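Local structure of secreted protein (4UNM) at residues A[233-238]-A[250-255]; A[376-381]-A[393-398]; A[439-444]-A[490-495]; A[480-485]-A[513-518]. The protein is a secreted radical copper oxidase homologous to galactose oxidase, required for glycan deposition at hyphal tips and for morphogenesis in its Streptomyces host. One frame throughout, in Å; residues are numbered along the deposited sequence. Where two conformers were deposited one is given.

Contact 1: residues A[233-238]-A[250-255]; sequences GIRDAF and VDPMHE
Ala237 and Val250 meet in the buried part of this contact, where Val250 N donates to Ala237 O at 3.1 Å and the methyl CB of Ala237 lies 4.0 Å from Val250 CG2. A small side chain suits position 237, since the same CB also sits 3.5 Å from Asp251 O and is covered by Trp297 and Ala105. One water takes the place of a direct return bond, accepting from Ala237 N and donating to Val250 O. Further along, Met253 N bonds Arg235 O at 2.9 Å. The Met253 side chain runs past that carbonyl with CB, CG and its methyl CE, and packs on Trp297.

The exposed side is held by the arginine chain lying on the 253-255 backbone, Arg235 CG 3.6 Å from Glu255 C, and by two N-H bonds. The chain bends at chi3 (67°), which brings the guanidinium edge-on to Met253 O; His254 O lies over one face. NE makes the straighter bond, 2.8 Å long at 168°, while NH2 reaches the same Met253 O at 3.3 Å. Pro252 lays its CB against Arg235 O.

This is the open end of an antiparallel hairpin, strands 237-241 and 246-250, the outer half of a four-stranded beta-propeller blade.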
loop_
_atom_site.group_PDB
_atom_site.type_symbol
_atom_site.label_atom_id
_atom_site.label_comp_id
_atom_site.label_asym_id
_atom_site.label_seq_id
_atom_site.Cartn_x
_atom_site.Cartn_y
_atom_site.Cartn_z
ATOM N N GLY A 233 11.326 12.483 0.719
ATOM C CA GLY A 233 10.302 12.579 -0.305
ATOM C C GLY A 233 10.593 13.613 -1.371
ATOM O O GLY A 233 11.532 14.441 -1.239
ATOM N N ILE A 234 9.784 13.543 -2.435
ATOM C CA ILE A 234 9.789 14.504 -3.538
ATOM C C ILE A 234 8.327 14.984 -3.736
ATOM O O ILE A 234 7.389 14.361 -3.204
ATOM C CB ILE A 234 10.327 13.892 -4.823
ATOM C CG1 ILE A 234 9.474 12.704 -5.335
ATOM C CG2 ILE A 234 11.746 13.428 -4.611
ATOM C CD1 ILE A 234 9.972 12.136 -6.646
ATOM N N ARG A 235 8.145 16.079 -4.495
ATOM C CA ARG A 235 6.832 16.752 -4.618
ATOM C C ARG A 235 6.140 16.408 -5.955
ATOM O O ARG A 235 4.973 16.724 -6.157
ATOM C CB ARG A 235 7.080 18.275 -4.586
ATOM C CG ARG A 235 7.282 18.816 -3.190
ATOM C CD ARG A 235 7.729 20.290 -3.211
ATOM N NE ARG A 235 6.649 21.108 -3.713
ATOM C CZ ARG A 235 6.719 22.421 -4.003
ATOM N NH1 ARG A 235 7.848 23.135 -3.854
ATOM N NH2 ARG A 235 5.621 23.031 -4.433
ATOM N N ASP A 236 6.890 15.831 -6.879
ATOM C CA ASP A 236 6.467 15.631 -8.256
ATOM C C ASP A 236 5.181 14.805 -8.366
ATOM O O ASP A 236 5.016 13.837 -7.634
ATOM C CB ASP A 236 7.587 14.949 -9.024
ATOM C CG ASP A 236 8.888 15.764 -8.980
ATOM O OD1 ASP A 236 9.621 15.647 -7.951
ATOM O OD2 ASP A 236 9.106 16.577 -9.909
ATOM N N ALA A 237 4.301 15.179 -9.294
ATOM C CA ALA A 237 3.072 14.450 -9.526
ATOM C C ALA A 237 2.809 14.359 -11.025
ATOM O O ALA A 237 3.175 15.277 -11.792
ATOM C CB ALA A 237 1.940 15.149 -8.858
ATOM N N PHE A 238 2.205 13.243 -11.433
ATOM C CA PHE A 238 2.001 12.929 -12.821
ATOM C C PHE A 238 0.642 12.254 -12.943
ATOM O O PHE A 238 0.167 11.592 -12.002
ATOM C CB PHE A 238 3.059 12.000 -13.362
ATOM C CG PHE A 238 4.466 12.515 -13.185
ATOM C CD1 PHE A 238 5.137 12.320 -11.968
ATOM C CD2 PHE A 238 5.087 13.213 -14.189
ATOM C CE1 PHE A 238 6.403 12.840 -11.779
ATOM C CE2 PHE A 238 6.341 13.746 -14.003
ATOM C CZ PHE A 238 6.993 13.563 -12.796
ATOM N N VAL A 250 1.859 16.986 -14.075
ATOM C CA VAL A 250 0.867 17.921 -13.585
ATOM C C VAL A 250 1.510 18.729 -12.475
ATOM O O VAL A 250 2.689 18.560 -12.207
ATOM C CB VAL A 250 -0.447 17.232 -13.185
ATOM C CG1 VAL A 250 -1.015 16.488 -14.416
ATOM C CG2 VAL A 250 -0.284 16.267 -12.011
ATOM N N ASP A 251 0.761 19.619 -11.856
ATOM C CA ASP A 251 1.314 20.444 -10.802
ATOM C C ASP A 251 1.842 19.527 -9.713
ATOM O O ASP A 251 1.202 18.531 -9.370
ATOM C CB ASP A 251 0.245 21.319 -10.147
ATOM C CG ASP A 251 -0.147 22.554 -10.986
ATOM O OD1 ASP A 251 0.314 22.712 -12.135
ATOM O OD2 ASP A 251 -0.924 23.337 -10.432
ATOM N N PRO A 252 2.997 19.880 -9.142
ATOM C CA PRO A 252 3.483 19.183 -7.942
ATOM C C PRO A 252 2.687 19.456 -6.707
ATOM O O PRO A 252 1.968 20.452 -6.572
ATOM C CB PRO A 252 4.913 19.711 -7.789
ATOM C CG PRO A 252 4.808 21.114 -8.308
ATOM C CD PRO A 252 3.768 21.106 -9.419
ATOM N N MET A 253 2.792 18.528 -5.767
ATOM C CA MET A 253 2.217 18.725 -4.473
ATOM C C MET A 253 2.948 19.864 -3.769
ATOM O O MET A 253 4.055 20.193 -4.129
ATOM C CB MET A 253 2.320 17.450 -3.629
ATOM C CG MET A 253 1.499 16.280 -4.162
ATOM S SD MET A 253 1.621 14.857 -3.061
ATOM C CE MET A 253 3.362 14.493 -3.249
ATOM N N HIS A 254 2.296 20.430 -2.770
ATOM C CA HIS A 254 2.903 21.450 -1.908
ATOM C C HIS A 254 3.949 20.816 -1.014
ATOM O O HIS A 254 5.008 21.389 -0.803
ATOM C CB HIS A 254 1.844 22.149 -1.072
ATOM C CG HIS A 254 0.905 22.999 -1.874
ATOM N ND1 HIS A 254 1.217 24.284 -2.276
ATOM C CD2 HIS A 254 -0.336 22.747 -2.356
ATOM C CE1 HIS A 254 0.208 24.790 -2.966
ATOM N NE2 HIS A 254 -0.744 23.872 -3.037
ATOM N N GLU A 255 3.635 19.623 -0.505
ATOM C CA GLU A 255 4.544 18.851 0.341
ATOM C C GLU A 255 5.279 17.767 -0.426
ATOM O O GLU A 255 4.701 17.026 -1.244
ATOM C CB GLU A 255 3.778 18.200 1.497
ATOM C CG GLU A 255 3.073 19.172 2.408
ATOM C CD GLU A 255 4.049 19.971 3.272
ATOM O OE1 GLU A 255 5.113 19.433 3.646
ATOM O OE2 GLU A 255 3.727 21.137 3.546
HETATM O O HOH W 1 4.861 17.650 -10.798
#

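Contact 2: residues A[376-381]-A[393-398]; sequences YMVIGG and KTRIAD
The guanidinium of Arg395 carries Val378 on one face, with Val378 CG1 3.9 Å from Arg395 NH1, and has Gly380 O and the Ile379-Gly380 peptide at its edge, near its plane. The ring of Tyr376 has Ala397 O near its edge and meets Phe313 edge-to-face, while its hydroxyl bonds Glu374.

Arg395 NH1 donates to Gly380 O at 2.8 Å and 174°, reaching a lone pair in the carbonyl plane. Bends at chi2 (76°) and chi3 fold the arginine along its own sheet face to get there, and Val378 holds CG1 anti to its backbone N (chi1 176°), which sets CG1 over the guanidinium face. Beneath these groups the strands pair antiparallel: Val378 and Arg395 exchange two backbone bonds, as do Tyr376 and Ala397. Gly380 N extends the pairing by donating to Lys393 O at 2.9 Å. On the face shared by Met377, Ile379, Thr394 and Ile396 the chemistry is mostly apolar; the hydroxyl of Thr394 turns to Pro410 O, but Met377 CG lies 4.0 Å from Ile396 CG1, and both these side chains pack on Tyr452.

A leucine in place of Arg395 would probably leave Gly380 O, and the carbonyls of Ser355, Asp356 and Met359 that also receive its N-H groups, without their donor. Both glycines adopt backbone angles that a side chain would hinder, Gly381 more strictly, since a CB would strike the preceding carbonyl O; such a pair after apolar residues resembles the Kelch signature. A buried cation surrounded by main-chain oxygens thus ties these two central blade strands to the loop at 355-359, the carbonyl dipoles probably offsetting its charge.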
loop_
_atom_site.group_PDB
_atom_site.type_symbol
_atom_site.label_atom_id
_atom_site.label_comp_id
_atom_site.label_asym_id
_atom_site.label_seq_id
_atom_site.Cartn_x
_atom_site.Cartn_y
_atom_site.Cartn_z
ATOM N N TYR A 376 -14.850 -4.145 6.452
ATOM C CA TYR A 376 -13.394 -4.087 6.238
ATOM C C TYR A 376 -12.688 -5.165 6.984
ATOM O O TYR A 376 -12.971 -5.422 8.162
ATOM C CB TYR A 376 -12.888 -2.721 6.697
ATOM C CG TYR A 376 -13.420 -1.603 5.873
ATOM C CD1 TYR A 376 -14.673 -1.053 6.108
ATOM C CD2 TYR A 376 -12.679 -1.105 4.792
ATOM C CE1 TYR A 376 -15.147 -0.013 5.325
ATOM C CE2 TYR A 376 -13.162 -0.074 4.011
ATOM C CZ TYR A 376 -14.404 0.445 4.251
ATOM O OH TYR A 376 -14.874 1.487 3.476
ATOM N N MET A 377 -11.736 -5.811 6.334
ATOM C CA MET A 377 -10.939 -6.803 6.962
ATOM C C MET A 377 -9.473 -6.393 6.986
ATOM O O MET A 377 -8.916 -6.019 5.949
ATOM C CB MET A 377 -11.064 -8.118 6.199
ATOM C CG MET A 377 -10.181 -9.221 6.768
ATOM S SD MET A 377 -10.494 -10.868 6.076
ATOM C CE MET A 377 -9.940 -10.671 4.419
ATOM N N VAL A 378 -8.859 -6.472 8.168
ATOM C CA VAL A 378 -7.418 -6.239 8.375
ATOM C C VAL A 378 -6.716 -7.553 8.587
ATOM O O VAL A 378 -7.145 -8.391 9.391
ATOM C CB VAL A 378 -7.176 -5.264 9.542
ATOM C CG1 VAL A 378 -5.686 -5.093 9.840
ATOM C CG2 VAL A 378 -7.833 -3.922 9.265
ATOM N N ILE A 379 -5.681 -7.800 7.807
ATOM C CA ILE A 379 -5.042 -9.096 7.739
ATOM C C ILE A 379 -3.554 -9.036 8.117
ATOM O O ILE A 379 -2.768 -8.294 7.501
ATOM C CB ILE A 379 -5.104 -9.693 6.324
ATOM C CG1 ILE A 379 -6.510 -9.709 5.772
ATOM C CG2 ILE A 379 -4.501 -11.098 6.294
ATOM C CD1 ILE A 379 -6.516 -9.734 4.253
ATOM N N GLY A 380 -3.157 -9.836 9.126
ATOM C CA GLY A 380 -1.758 -10.002 9.464
ATOM C C GLY A 380 -1.135 -8.733 10.060
ATOM O O GLY A 380 -1.801 -7.949 10.702
ATOM N N GLY A 381 0.158 -8.521 9.813
ATOM C CA GLY A 381 0.838 -7.313 10.277
ATOM C C GLY A 381 1.961 -7.703 11.220
ATOM O O GLY A 381 2.137 -8.876 11.540
ATOM N N LYS A 393 -3.703 -12.986 12.753
ATOM C CA LYS A 393 -5.104 -12.699 12.914
ATOM C C LYS A 393 -5.681 -11.971 11.687
ATOM O O LYS A 393 -4.973 -11.180 11.022
ATOM C CB LYS A 393 -5.346 -11.899 14.183
ATOM C CG LYS A 393 -5.076 -12.714 15.475
ATOM C CD LYS A 393 -5.491 -11.924 16.710
ATOM C CE LYS A 393 -5.357 -12.692 18.033
ATOM N NZ LYS A 393 -4.027 -13.336 18.161
ATOM N N THR A 394 -6.962 -12.222 11.429
ATOM C CA THR A 394 -7.816 -11.284 10.694
ATOM C C THR A 394 -8.783 -10.597 11.645
ATOM O O THR A 394 -9.168 -11.151 12.706
ATOM C CB THR A 394 -8.561 -11.986 9.516
ATOM O OG1 THR A 394 -9.569 -12.896 10.013
ATOM C CG2 THR A 394 -7.576 -12.723 8.695
ATOM N N ARG A 395 -9.128 -9.368 11.315
ATOM C CA ARG A 395 -10.017 -8.545 12.102
ATOM C C ARG A 395 -10.981 -7.838 11.178
ATOM O O ARG A 395 -10.566 -7.155 10.219
ATOM C CB ARG A 395 -9.275 -7.494 12.949
ATOM C CG ARG A 395 -8.157 -8.005 13.854
ATOM C CD ARG A 395 -6.873 -8.354 13.129
ATOM N NE ARG A 395 -5.675 -7.765 13.709
ATOM C CZ ARG A 395 -4.506 -7.702 13.085
ATOM N NH1 ARG A 395 -4.360 -8.210 11.844
ATOM N NH2 ARG A 395 -3.469 -7.143 13.702
ATOM N N ILE A 396 -12.278 -7.948 11.483
ATOM C CA ILE A 396 -13.300 -7.455 10.599
ATOM C C ILE A 396 -14.148 -6.415 11.282
ATOM O O ILE A 396 -14.722 -6.686 12.376
ATOM C CB ILE A 396 -14.164 -8.635 10.099
ATOM C CG1 ILE A 396 -13.321 -9.571 9.224
ATOM C CG2 ILE A 396 -15.329 -8.116 9.296
ATOM C CD1 ILE A 396 -13.028 -10.900 9.836
ATOM N N ALA A 397 -14.272 -5.253 10.652
ATOM C CA ALA A 397 -15.220 -4.229 11.093
ATOM C C ALA A 397 -16.366 -4.020 10.148
ATOM O O ALA A 397 -16.178 -3.685 8.957
ATOM C CB ALA A 397 -14.534 -2.911 11.345
ATOM N N ASP A 398 -17.572 -4.143 10.699
ATOM C CA ASP A 398 -18.788 -3.793 9.981
ATOM C C ASP A 398 -19.232 -2.377 10.311
ATOM O O ASP A 398 -19.733 -2.127 11.407
ATOM C CB ASP A 398 -19.876 -4.823 10.323
ATOM C CG ASP A 398 -21.221 -4.543 9.630
ATOM O OD1 ASP A 398 -21.471 -3.442 9.059
ATOM O OD2 ASP A 398 -22.039 -5.480 9.686
#

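Contact 3: residues A[439-444]-A[490-495]; sequences RGRGDS and SLYADK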
loop_
_atom_site.group_PDB
_atom_site.type_symbol
_atom_site.label_atom_id
_atom_site.label_comp_id
_atom_site.label_asym_id
_atom_site.label_seq_id
_atom_site.Cartn_x
_atom_site.Cartn_y
_atom_site.Cartn_z
ATOM N N ARG A 439 10.957 -8.140 6.538
ATOM C CA ARG A 439 11.599 -8.295 5.246
ATOM C C ARG A 439 12.102 -9.738 4.975
ATOM O O ARG A 439 13.185 -9.953 4.385
ATOM C CB ARG A 439 12.694 -7.276 5.067
ATOM C CG ARG A 439 12.191 -5.834 4.922
ATOM C CD ARG A 439 13.289 -4.893 4.522
ATOM N NE ARG A 439 13.825 -5.229 3.207
ATOM C CZ ARG A 439 14.770 -4.531 2.599
ATOM N NH1 ARG A 439 15.318 -3.478 3.187
ATOM N NH2 ARG A 439 15.157 -4.873 1.391
ATOM N N GLY A 440 11.277 -10.703 5.342
ATOM C CA GLY A 440 11.574 -12.100 5.085
ATOM C C GLY A 440 12.842 -12.586 5.796
ATOM O O GLY A 440 13.439 -13.581 5.366
ATOM N N ARG A 441 13.225 -11.891 6.868
ATOM C CA ARG A 441 14.331 -12.288 7.772
ATOM C C ARG A 441 14.229 -13.744 8.241
ATOM O O ARG A 441 13.145 -14.215 8.583
ATOM C CB ARG A 441 14.340 -11.370 8.994
ATOM C CG ARG A 441 15.540 -11.494 9.897
ATOM C CD ARG A 441 15.711 -10.234 10.718
ATOM N NE ARG A 441 14.535 -9.967 11.549
ATOM C CZ ARG A 441 14.323 -8.829 12.194
ATOM N NH1 ARG A 441 15.215 -7.853 12.102
ATOM N NH2 ARG A 441 13.218 -8.671 12.927
ATOM N N GLY A 442 15.378 -14.433 8.289
ATOM C CA GLY A 442 15.408 -15.850 8.650
ATOM C C GLY A 442 14.752 -16.724 7.586
ATOM O O GLY A 442 14.123 -17.716 7.906
ATOM N N ASP A 443 14.857 -16.321 6.316
ATOM C CA ASP A 443 14.179 -17.016 5.225
ATOM C C ASP A 443 12.725 -17.364 5.607
ATOM O O ASP A 443 12.286 -18.522 5.529
ATOM C CB ASP A 443 15.006 -18.251 4.843
ATOM C CG ASP A 443 14.520 -18.930 3.580
ATOM O OD1 ASP A 443 14.229 -18.246 2.571
ATOM O OD2 ASP A 443 14.446 -20.173 3.602
ATOM N N SER A 444 11.982 -16.341 6.017
ATOM C CA SER A 444 10.690 -16.515 6.644
ATOM C C SER A 444 9.483 -16.295 5.723
ATOM O O SER A 444 8.336 -16.273 6.209
ATOM C CB SER A 444 10.573 -15.592 7.846
ATOM O OG SER A 444 10.695 -14.216 7.457
ATOM N N SER A 490 13.470 -9.042 0.023
ATOM C CA SER A 490 14.164 -9.589 1.190
ATOM C C SER A 490 15.405 -8.802 1.635
ATOM O O SER A 490 16.237 -8.386 0.824
ATOM C CB SER A 490 14.578 -11.045 0.941
ATOM O OG SER A 490 13.480 -11.890 0.749
ATOM N N LEU A 491 15.547 -8.621 2.940
ATOM C CA LEU A 491 16.696 -7.912 3.476
ATOM C C LEU A 491 17.992 -8.719 3.266
ATOM O O LEU A 491 19.044 -8.134 2.938
ATOM C CB LEU A 491 16.490 -7.613 4.957
ATOM C CG LEU A 491 17.574 -6.822 5.690
ATOM C CD1 LEU A 491 18.006 -5.562 4.964
ATOM C CD2 LEU A 491 17.077 -6.481 7.090
ATOM N N TYR A 492 17.869 -10.033 3.402
ATOM C CA TYR A 492 18.990 -10.971 3.342
ATOM C C TYR A 492 18.694 -12.053 2.327
ATOM O O TYR A 492 17.535 -12.377 2.090
ATOM C CB TYR A 492 19.171 -11.639 4.690
ATOM C CG TYR A 492 19.359 -10.687 5.838
ATOM C CD1 TYR A 492 20.538 -9.996 5.993
ATOM C CD2 TYR A 492 18.347 -10.500 6.799
ATOM C CE1 TYR A 492 20.721 -9.110 7.041
ATOM C CE2 TYR A 492 18.517 -9.627 7.848
ATOM C CZ TYR A 492 19.718 -8.941 7.970
ATOM O OH TYR A 492 19.915 -8.068 9.011
ATOM N N ALA A 493 19.755 -12.612 1.740
ATOM C CA ALA A 493 19.660 -13.745 0.801
ATOM C C ALA A 493 19.621 -15.111 1.487
ATOM O O ALA A 493 19.221 -16.099 0.883
ATOM C CB ALA A 493 20.820 -13.698 -0.200
ATOM N N ASP A 494 20.001 -15.168 2.755
ATOM C CA ASP A 494 20.191 -16.456 3.450
ATOM C C ASP A 494 19.517 -16.480 4.815
ATOM O O ASP A 494 19.371 -15.446 5.460
ATOM C CB ASP A 494 21.694 -16.776 3.614
ATOM C CG ASP A 494 22.468 -15.697 4.377
ATOM O OD1 ASP A 494 22.131 -14.494 4.294
ATOM O OD2 ASP A 494 23.452 -16.051 5.055
ATOM N N LYS A 495 19.154 -17.675 5.254
ATOM C CA LYS A 495 18.487 -17.877 6.528
ATOM C C LYS A 495 19.253 -17.300 7.717
ATOM O O LYS A 495 18.648 -16.894 8.711
ATOM C CB LYS A 495 18.260 -19.358 6.746
ATOM C CG LYS A 495 17.289 -19.707 7.846
ATOM C CD LYS A 495 16.943 -21.186 7.735
ATOM C CE LYS A 495 16.414 -21.750 9.038
ATOM N NZ LYS A 495 14.942 -21.571 9.094
HETATM O O HOH W 2 15.521 -11.538 4.623
HETATM O O HOH W 3 13.687 -13.795 2.636
HETATM O O HOH W 4 16.604 -14.149 5.152
#
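Arg439 and Leu491 join the two irregular segments through their one direct hydrogen bond, Leu491 N to a lone pair of Arg439 O at 3.1 Å. Arg439, Gly440, Gly442 and Asp443 all have positive phi, so the first segment coils tightly; glycine takes such angles readily, whereas they are less usual for Arg439 and Asp443. At the far end Gly442 CA comes within 3.4 Å of Lys495 O in a nearly straight CA-H...O contact. Tyr492 N and Asp443 N each donate to a water that probably bonds Arg439 O and Asp494 O respectively, and a third water links Gly440 O with Ser490 OG.

Arg439 and Leu491 cross at about a right angle, CB against CB at 3.8 Å, and Leu491 CD1 lies over a face of the guanidinium, 3.8 Å from Arg439 NH1. That guanidinium is salt-bridged to Asp227 and Asp489. Arg441 runs alongside Tyr492, its CD 4.1 Å from CE2 at the ring edge, the Arg441 guanidinium and Tyr492 ring planes 27° apart; its NE pairs with Asp437.

The loop between strands 429-432 and 449-453 thus meets that between 483-487 and 507-511, bridging adjacent propeller blades; the Arg439 side chain, about 8 Å from the copper, touches the copper ligand Tyr471.

Contact 4: residues A[480-485]-A[513-518]; sequences DGRLMF and PYLYRD
Tyr514 OH donates to Gly481 O over a short 2.5 Å, arriving in the carbonyl plane on a lone pair. Its CG stands between the backbone N and the carbonyl carbon (chi1 57°), which carries the ring across to Gly481. Glycine suits position 481 because at its backbone angles a CB would strike the carbonyl O of Asp480; Tyr514 and Leu515 would also lie close to it. Leu515 supplies the apolar half: its CD1 lies 3.9 Å from Arg482 CG and equally close to Asp480 O, the leucine and arginine side chains crossing at about a right angle.

One shell out, Asp480 OD1 accepts from Arg482 N at 3.1 Å, an Asx turn, and also from Arg482 NE. Arg482 NH2 completes a side-on salt bridge with Asp480 OD2 at 2.9 Å, both side-chain nitrogens meeting the carboxylate from above its plane. A serine in place of Arg482 would probably leave the Asp480 carboxylate without its charged mate and open a gap beside Leu515 CD1. Arg482 NH2 reaches Pro75 O as well, and Asp480 O accepts from Arg520.

The turn between strands 473-477 and 483-487 thus meets the chain leaving strand 507-511, and Tyr514 also packs on Pro425 and Asp426, between strands 420-423 and 429-432.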
loop_
_atom_site.group_PDB
_atom_site.type_symbol
_atom_site.label_atom_id
_atom_site.label_comp_id
_atom_site.label_asym_id
_atom_site.label_seq_id
_atom_site.Cartn_x
_atom_site.Cartn_y
_atom_site.Cartn_z
ATOM N N ASP A 480 -9.232 -11.310 -17.123
ATOM C CA ASP A 480 -9.589 -12.696 -17.454
ATOM C C ASP A 480 -9.897 -13.556 -16.233
ATOM O O ASP A 480 -10.248 -14.746 -16.377
ATOM C CB ASP A 480 -8.506 -13.370 -18.358
ATOM C CG ASP A 480 -7.088 -13.311 -17.770
ATOM O OD1 ASP A 480 -6.907 -13.581 -16.576
ATOM O OD2 ASP A 480 -6.111 -12.969 -18.504
ATOM N N GLY A 481 -9.766 -12.990 -15.028
ATOM C CA GLY A 481 -10.083 -13.718 -13.813
ATOM C C GLY A 481 -8.921 -14.363 -13.098
ATOM O O GLY A 481 -9.114 -14.874 -11.991
ATOM N N ARG A 482 -7.743 -14.361 -13.727
ATOM C CA ARG A 482 -6.497 -14.759 -13.120
ATOM C C ARG A 482 -5.951 -13.564 -12.322
ATOM O O ARG A 482 -6.507 -12.452 -12.396
ATOM C CB ARG A 482 -5.469 -15.217 -14.172
ATOM C CG ARG A 482 -5.930 -16.411 -15.041
ATOM C CD ARG A 482 -4.944 -16.722 -16.155
ATOM N NE ARG A 482 -4.696 -15.568 -17.030
ATOM C CZ ARG A 482 -3.612 -15.397 -17.787
ATOM N NH1 ARG A 482 -2.633 -16.300 -17.806
ATOM N NH2 ARG A 482 -3.500 -14.316 -18.531
ATOM N N LEU A 483 -4.867 -13.803 -11.590
ATOM C CA LEU A 483 -4.213 -12.746 -10.800
ATOM C C LEU A 483 -2.746 -12.751 -10.959
ATOM O O LEU A 483 -2.123 -13.826 -11.004
ATOM C CB LEU A 483 -4.543 -12.916 -9.317
ATOM C CG LEU A 483 -6.018 -12.745 -9.012
ATOM C CD1 LEU A 483 -6.693 -14.100 -8.836
ATOM C CD2 LEU A 483 -6.262 -11.868 -7.796
ATOM N N MET A 484 -2.179 -11.560 -11.022
ATOM C CA MET A 484 -0.773 -11.392 -11.074
ATOM C C MET A 484 -0.217 -10.973 -9.716
ATOM O O MET A 484 -0.772 -10.094 -9.034
ATOM C CB MET A 484 -0.424 -10.374 -12.148
ATOM C CG MET A 484 1.038 -10.274 -12.419
ATOM S SD MET A 484 1.902 -9.129 -11.335
ATOM C CE MET A 484 1.585 -7.597 -12.220
ATOM N N PHE A 485 0.902 -11.596 -9.367
ATOM C CA PHE A 485 1.660 -11.311 -8.166
ATOM C C PHE A 485 3.056 -10.882 -8.525
ATOM O O PHE A 485 3.694 -11.461 -9.434
ATOM C CB PHE A 485 1.739 -12.559 -7.278
ATOM C CG PHE A 485 0.459 -12.896 -6.602
ATOM C CD1 PHE A 485 -0.623 -13.365 -7.325
ATOM C CD2 PHE A 485 0.322 -12.723 -5.238
ATOM C CE1 PHE A 485 -1.788 -13.667 -6.707
ATOM C CE2 PHE A 485 -0.869 -13.015 -4.618
ATOM C CZ PHE A 485 -1.914 -13.485 -5.340
ATOM N N PRO A 513 -9.473 -21.740 -8.687
ATOM C CA PRO A 513 -10.314 -22.938 -8.916
ATOM C C PRO A 513 -11.452 -22.704 -9.870
ATOM O O PRO A 513 -11.802 -23.613 -10.610
ATOM C CB PRO A 513 -10.837 -23.280 -7.528
ATOM C CG PRO A 513 -9.845 -22.681 -6.588
ATOM C CD PRO A 513 -9.327 -21.442 -7.254
ATOM N N TYR A 514 -12.022 -21.494 -9.885
ATOM C CA TYR A 514 -13.205 -21.267 -10.666
ATOM C C TYR A 514 -12.946 -21.348 -12.190
ATOM O O TYR A 514 -13.902 -21.418 -12.940
ATOM C CB TYR A 514 -13.968 -19.998 -10.228
ATOM C CG TYR A 514 -13.186 -18.682 -10.253
ATOM C CD1 TYR A 514 -12.399 -18.329 -11.347
ATOM C CD2 TYR A 514 -13.297 -17.781 -9.209
ATOM C CE1 TYR A 514 -11.680 -17.126 -11.396
ATOM C CE2 TYR A 514 -12.592 -16.551 -9.236
ATOM C CZ TYR A 514 -11.781 -16.229 -10.326
ATOM O OH TYR A 514 -11.072 -15.025 -10.366
ATOM N N LEU A 515 -11.695 -21.371 -12.627
ATOM C CA LEU A 515 -11.357 -21.544 -14.054
ATOM C C LEU A 515 -10.952 -22.992 -14.408
ATOM O O LEU A 515 -10.392 -23.225 -15.472
ATOM C CB LEU A 515 -10.220 -20.609 -14.477
ATOM C CG LEU A 515 -10.505 -19.102 -14.279
ATOM C CD1 LEU A 515 -9.403 -18.252 -14.873
ATOM C CD2 LEU A 515 -11.847 -18.724 -14.843
ATOM N N TYR A 516 -11.198 -23.926 -13.508
ATOM C CA TYR A 516 -10.822 -25.330 -13.733
ATOM C C TYR A 516 -12.036 -26.178 -13.550
ATOM O O TYR A 516 -11.952 -27.267 -12.999
ATOM C CB TYR A 516 -9.736 -25.767 -12.770
ATOM C CG TYR A 516 -8.359 -25.294 -13.147
ATOM C CD1 TYR A 516 -7.696 -25.793 -14.277
ATOM C CD2 TYR A 516 -7.712 -24.311 -12.398
ATOM C CE1 TYR A 516 -6.418 -25.341 -14.609
ATOM C CE2 TYR A 516 -6.461 -23.846 -12.730
ATOM C CZ TYR A 516 -5.812 -24.343 -13.827
ATOM O OH TYR A 516 -4.582 -23.830 -14.125
ATOM N N ARG A 517 -13.179 -25.687 -14.002
ATOM C CA ARG A 517 -14.453 -26.372 -13.797
ATOM C C ARG A 517 -15.269 -26.305 -15.105
ATOM O O ARG A 517 -14.702 -26.498 -16.183
ATOM C CB ARG A 517 -15.155 -25.786 -12.565
ATOM C CG ARG A 517 -14.233 -25.771 -11.343
ATOM C CD ARG A 517 -14.948 -25.476 -10.045
ATOM N NE ARG A 517 -14.047 -25.549 -8.904
ATOM C CZ ARG A 517 -14.411 -25.308 -7.645
ATOM N NH1 ARG A 517 -15.666 -24.985 -7.344
ATOM N NH2 ARG A 517 -13.516 -25.401 -6.673
ATOM N N ASP A 518 -16.565 -26.033 -15.050
ATOM C CA ASP A 518 -17.365 -25.990 -16.283
ATOM C C ASP A 518 -17.049 -24.742 -17.133
ATOM O O ASP A 518 -16.447 -23.763 -16.637
ATOM C CB ASP A 518 -18.866 -26.058 -15.952
ATOM C CG ASP A 518 -19.291 -27.434 -15.410
ATOM O OD1 ASP A 518 -18.524 -28.416 -15.578
ATOM O OD2 ASP A 518 -20.394 -27.531 -14.819
#

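From the N terminus, contact 1 comes first, closing the short hairpin formed by strands 237-241 and 246-250 in one propeller blade. Contact 2 follows in series and closes an 11-residue excursion between the two middle strands of a later blade, on the other side of the chain's centre; the nearest atoms of the two are about 22 Å apart. Contacts 3 and 4 cross, because 480-485 falls between the two segments of contact 3 and 490-495 between those of contact 4. Contact 3 ties neighbouring blades near the copper, whereas contact 4 joins a hairpin turn of the last blade to the chain leading toward the C-terminal early-set domain.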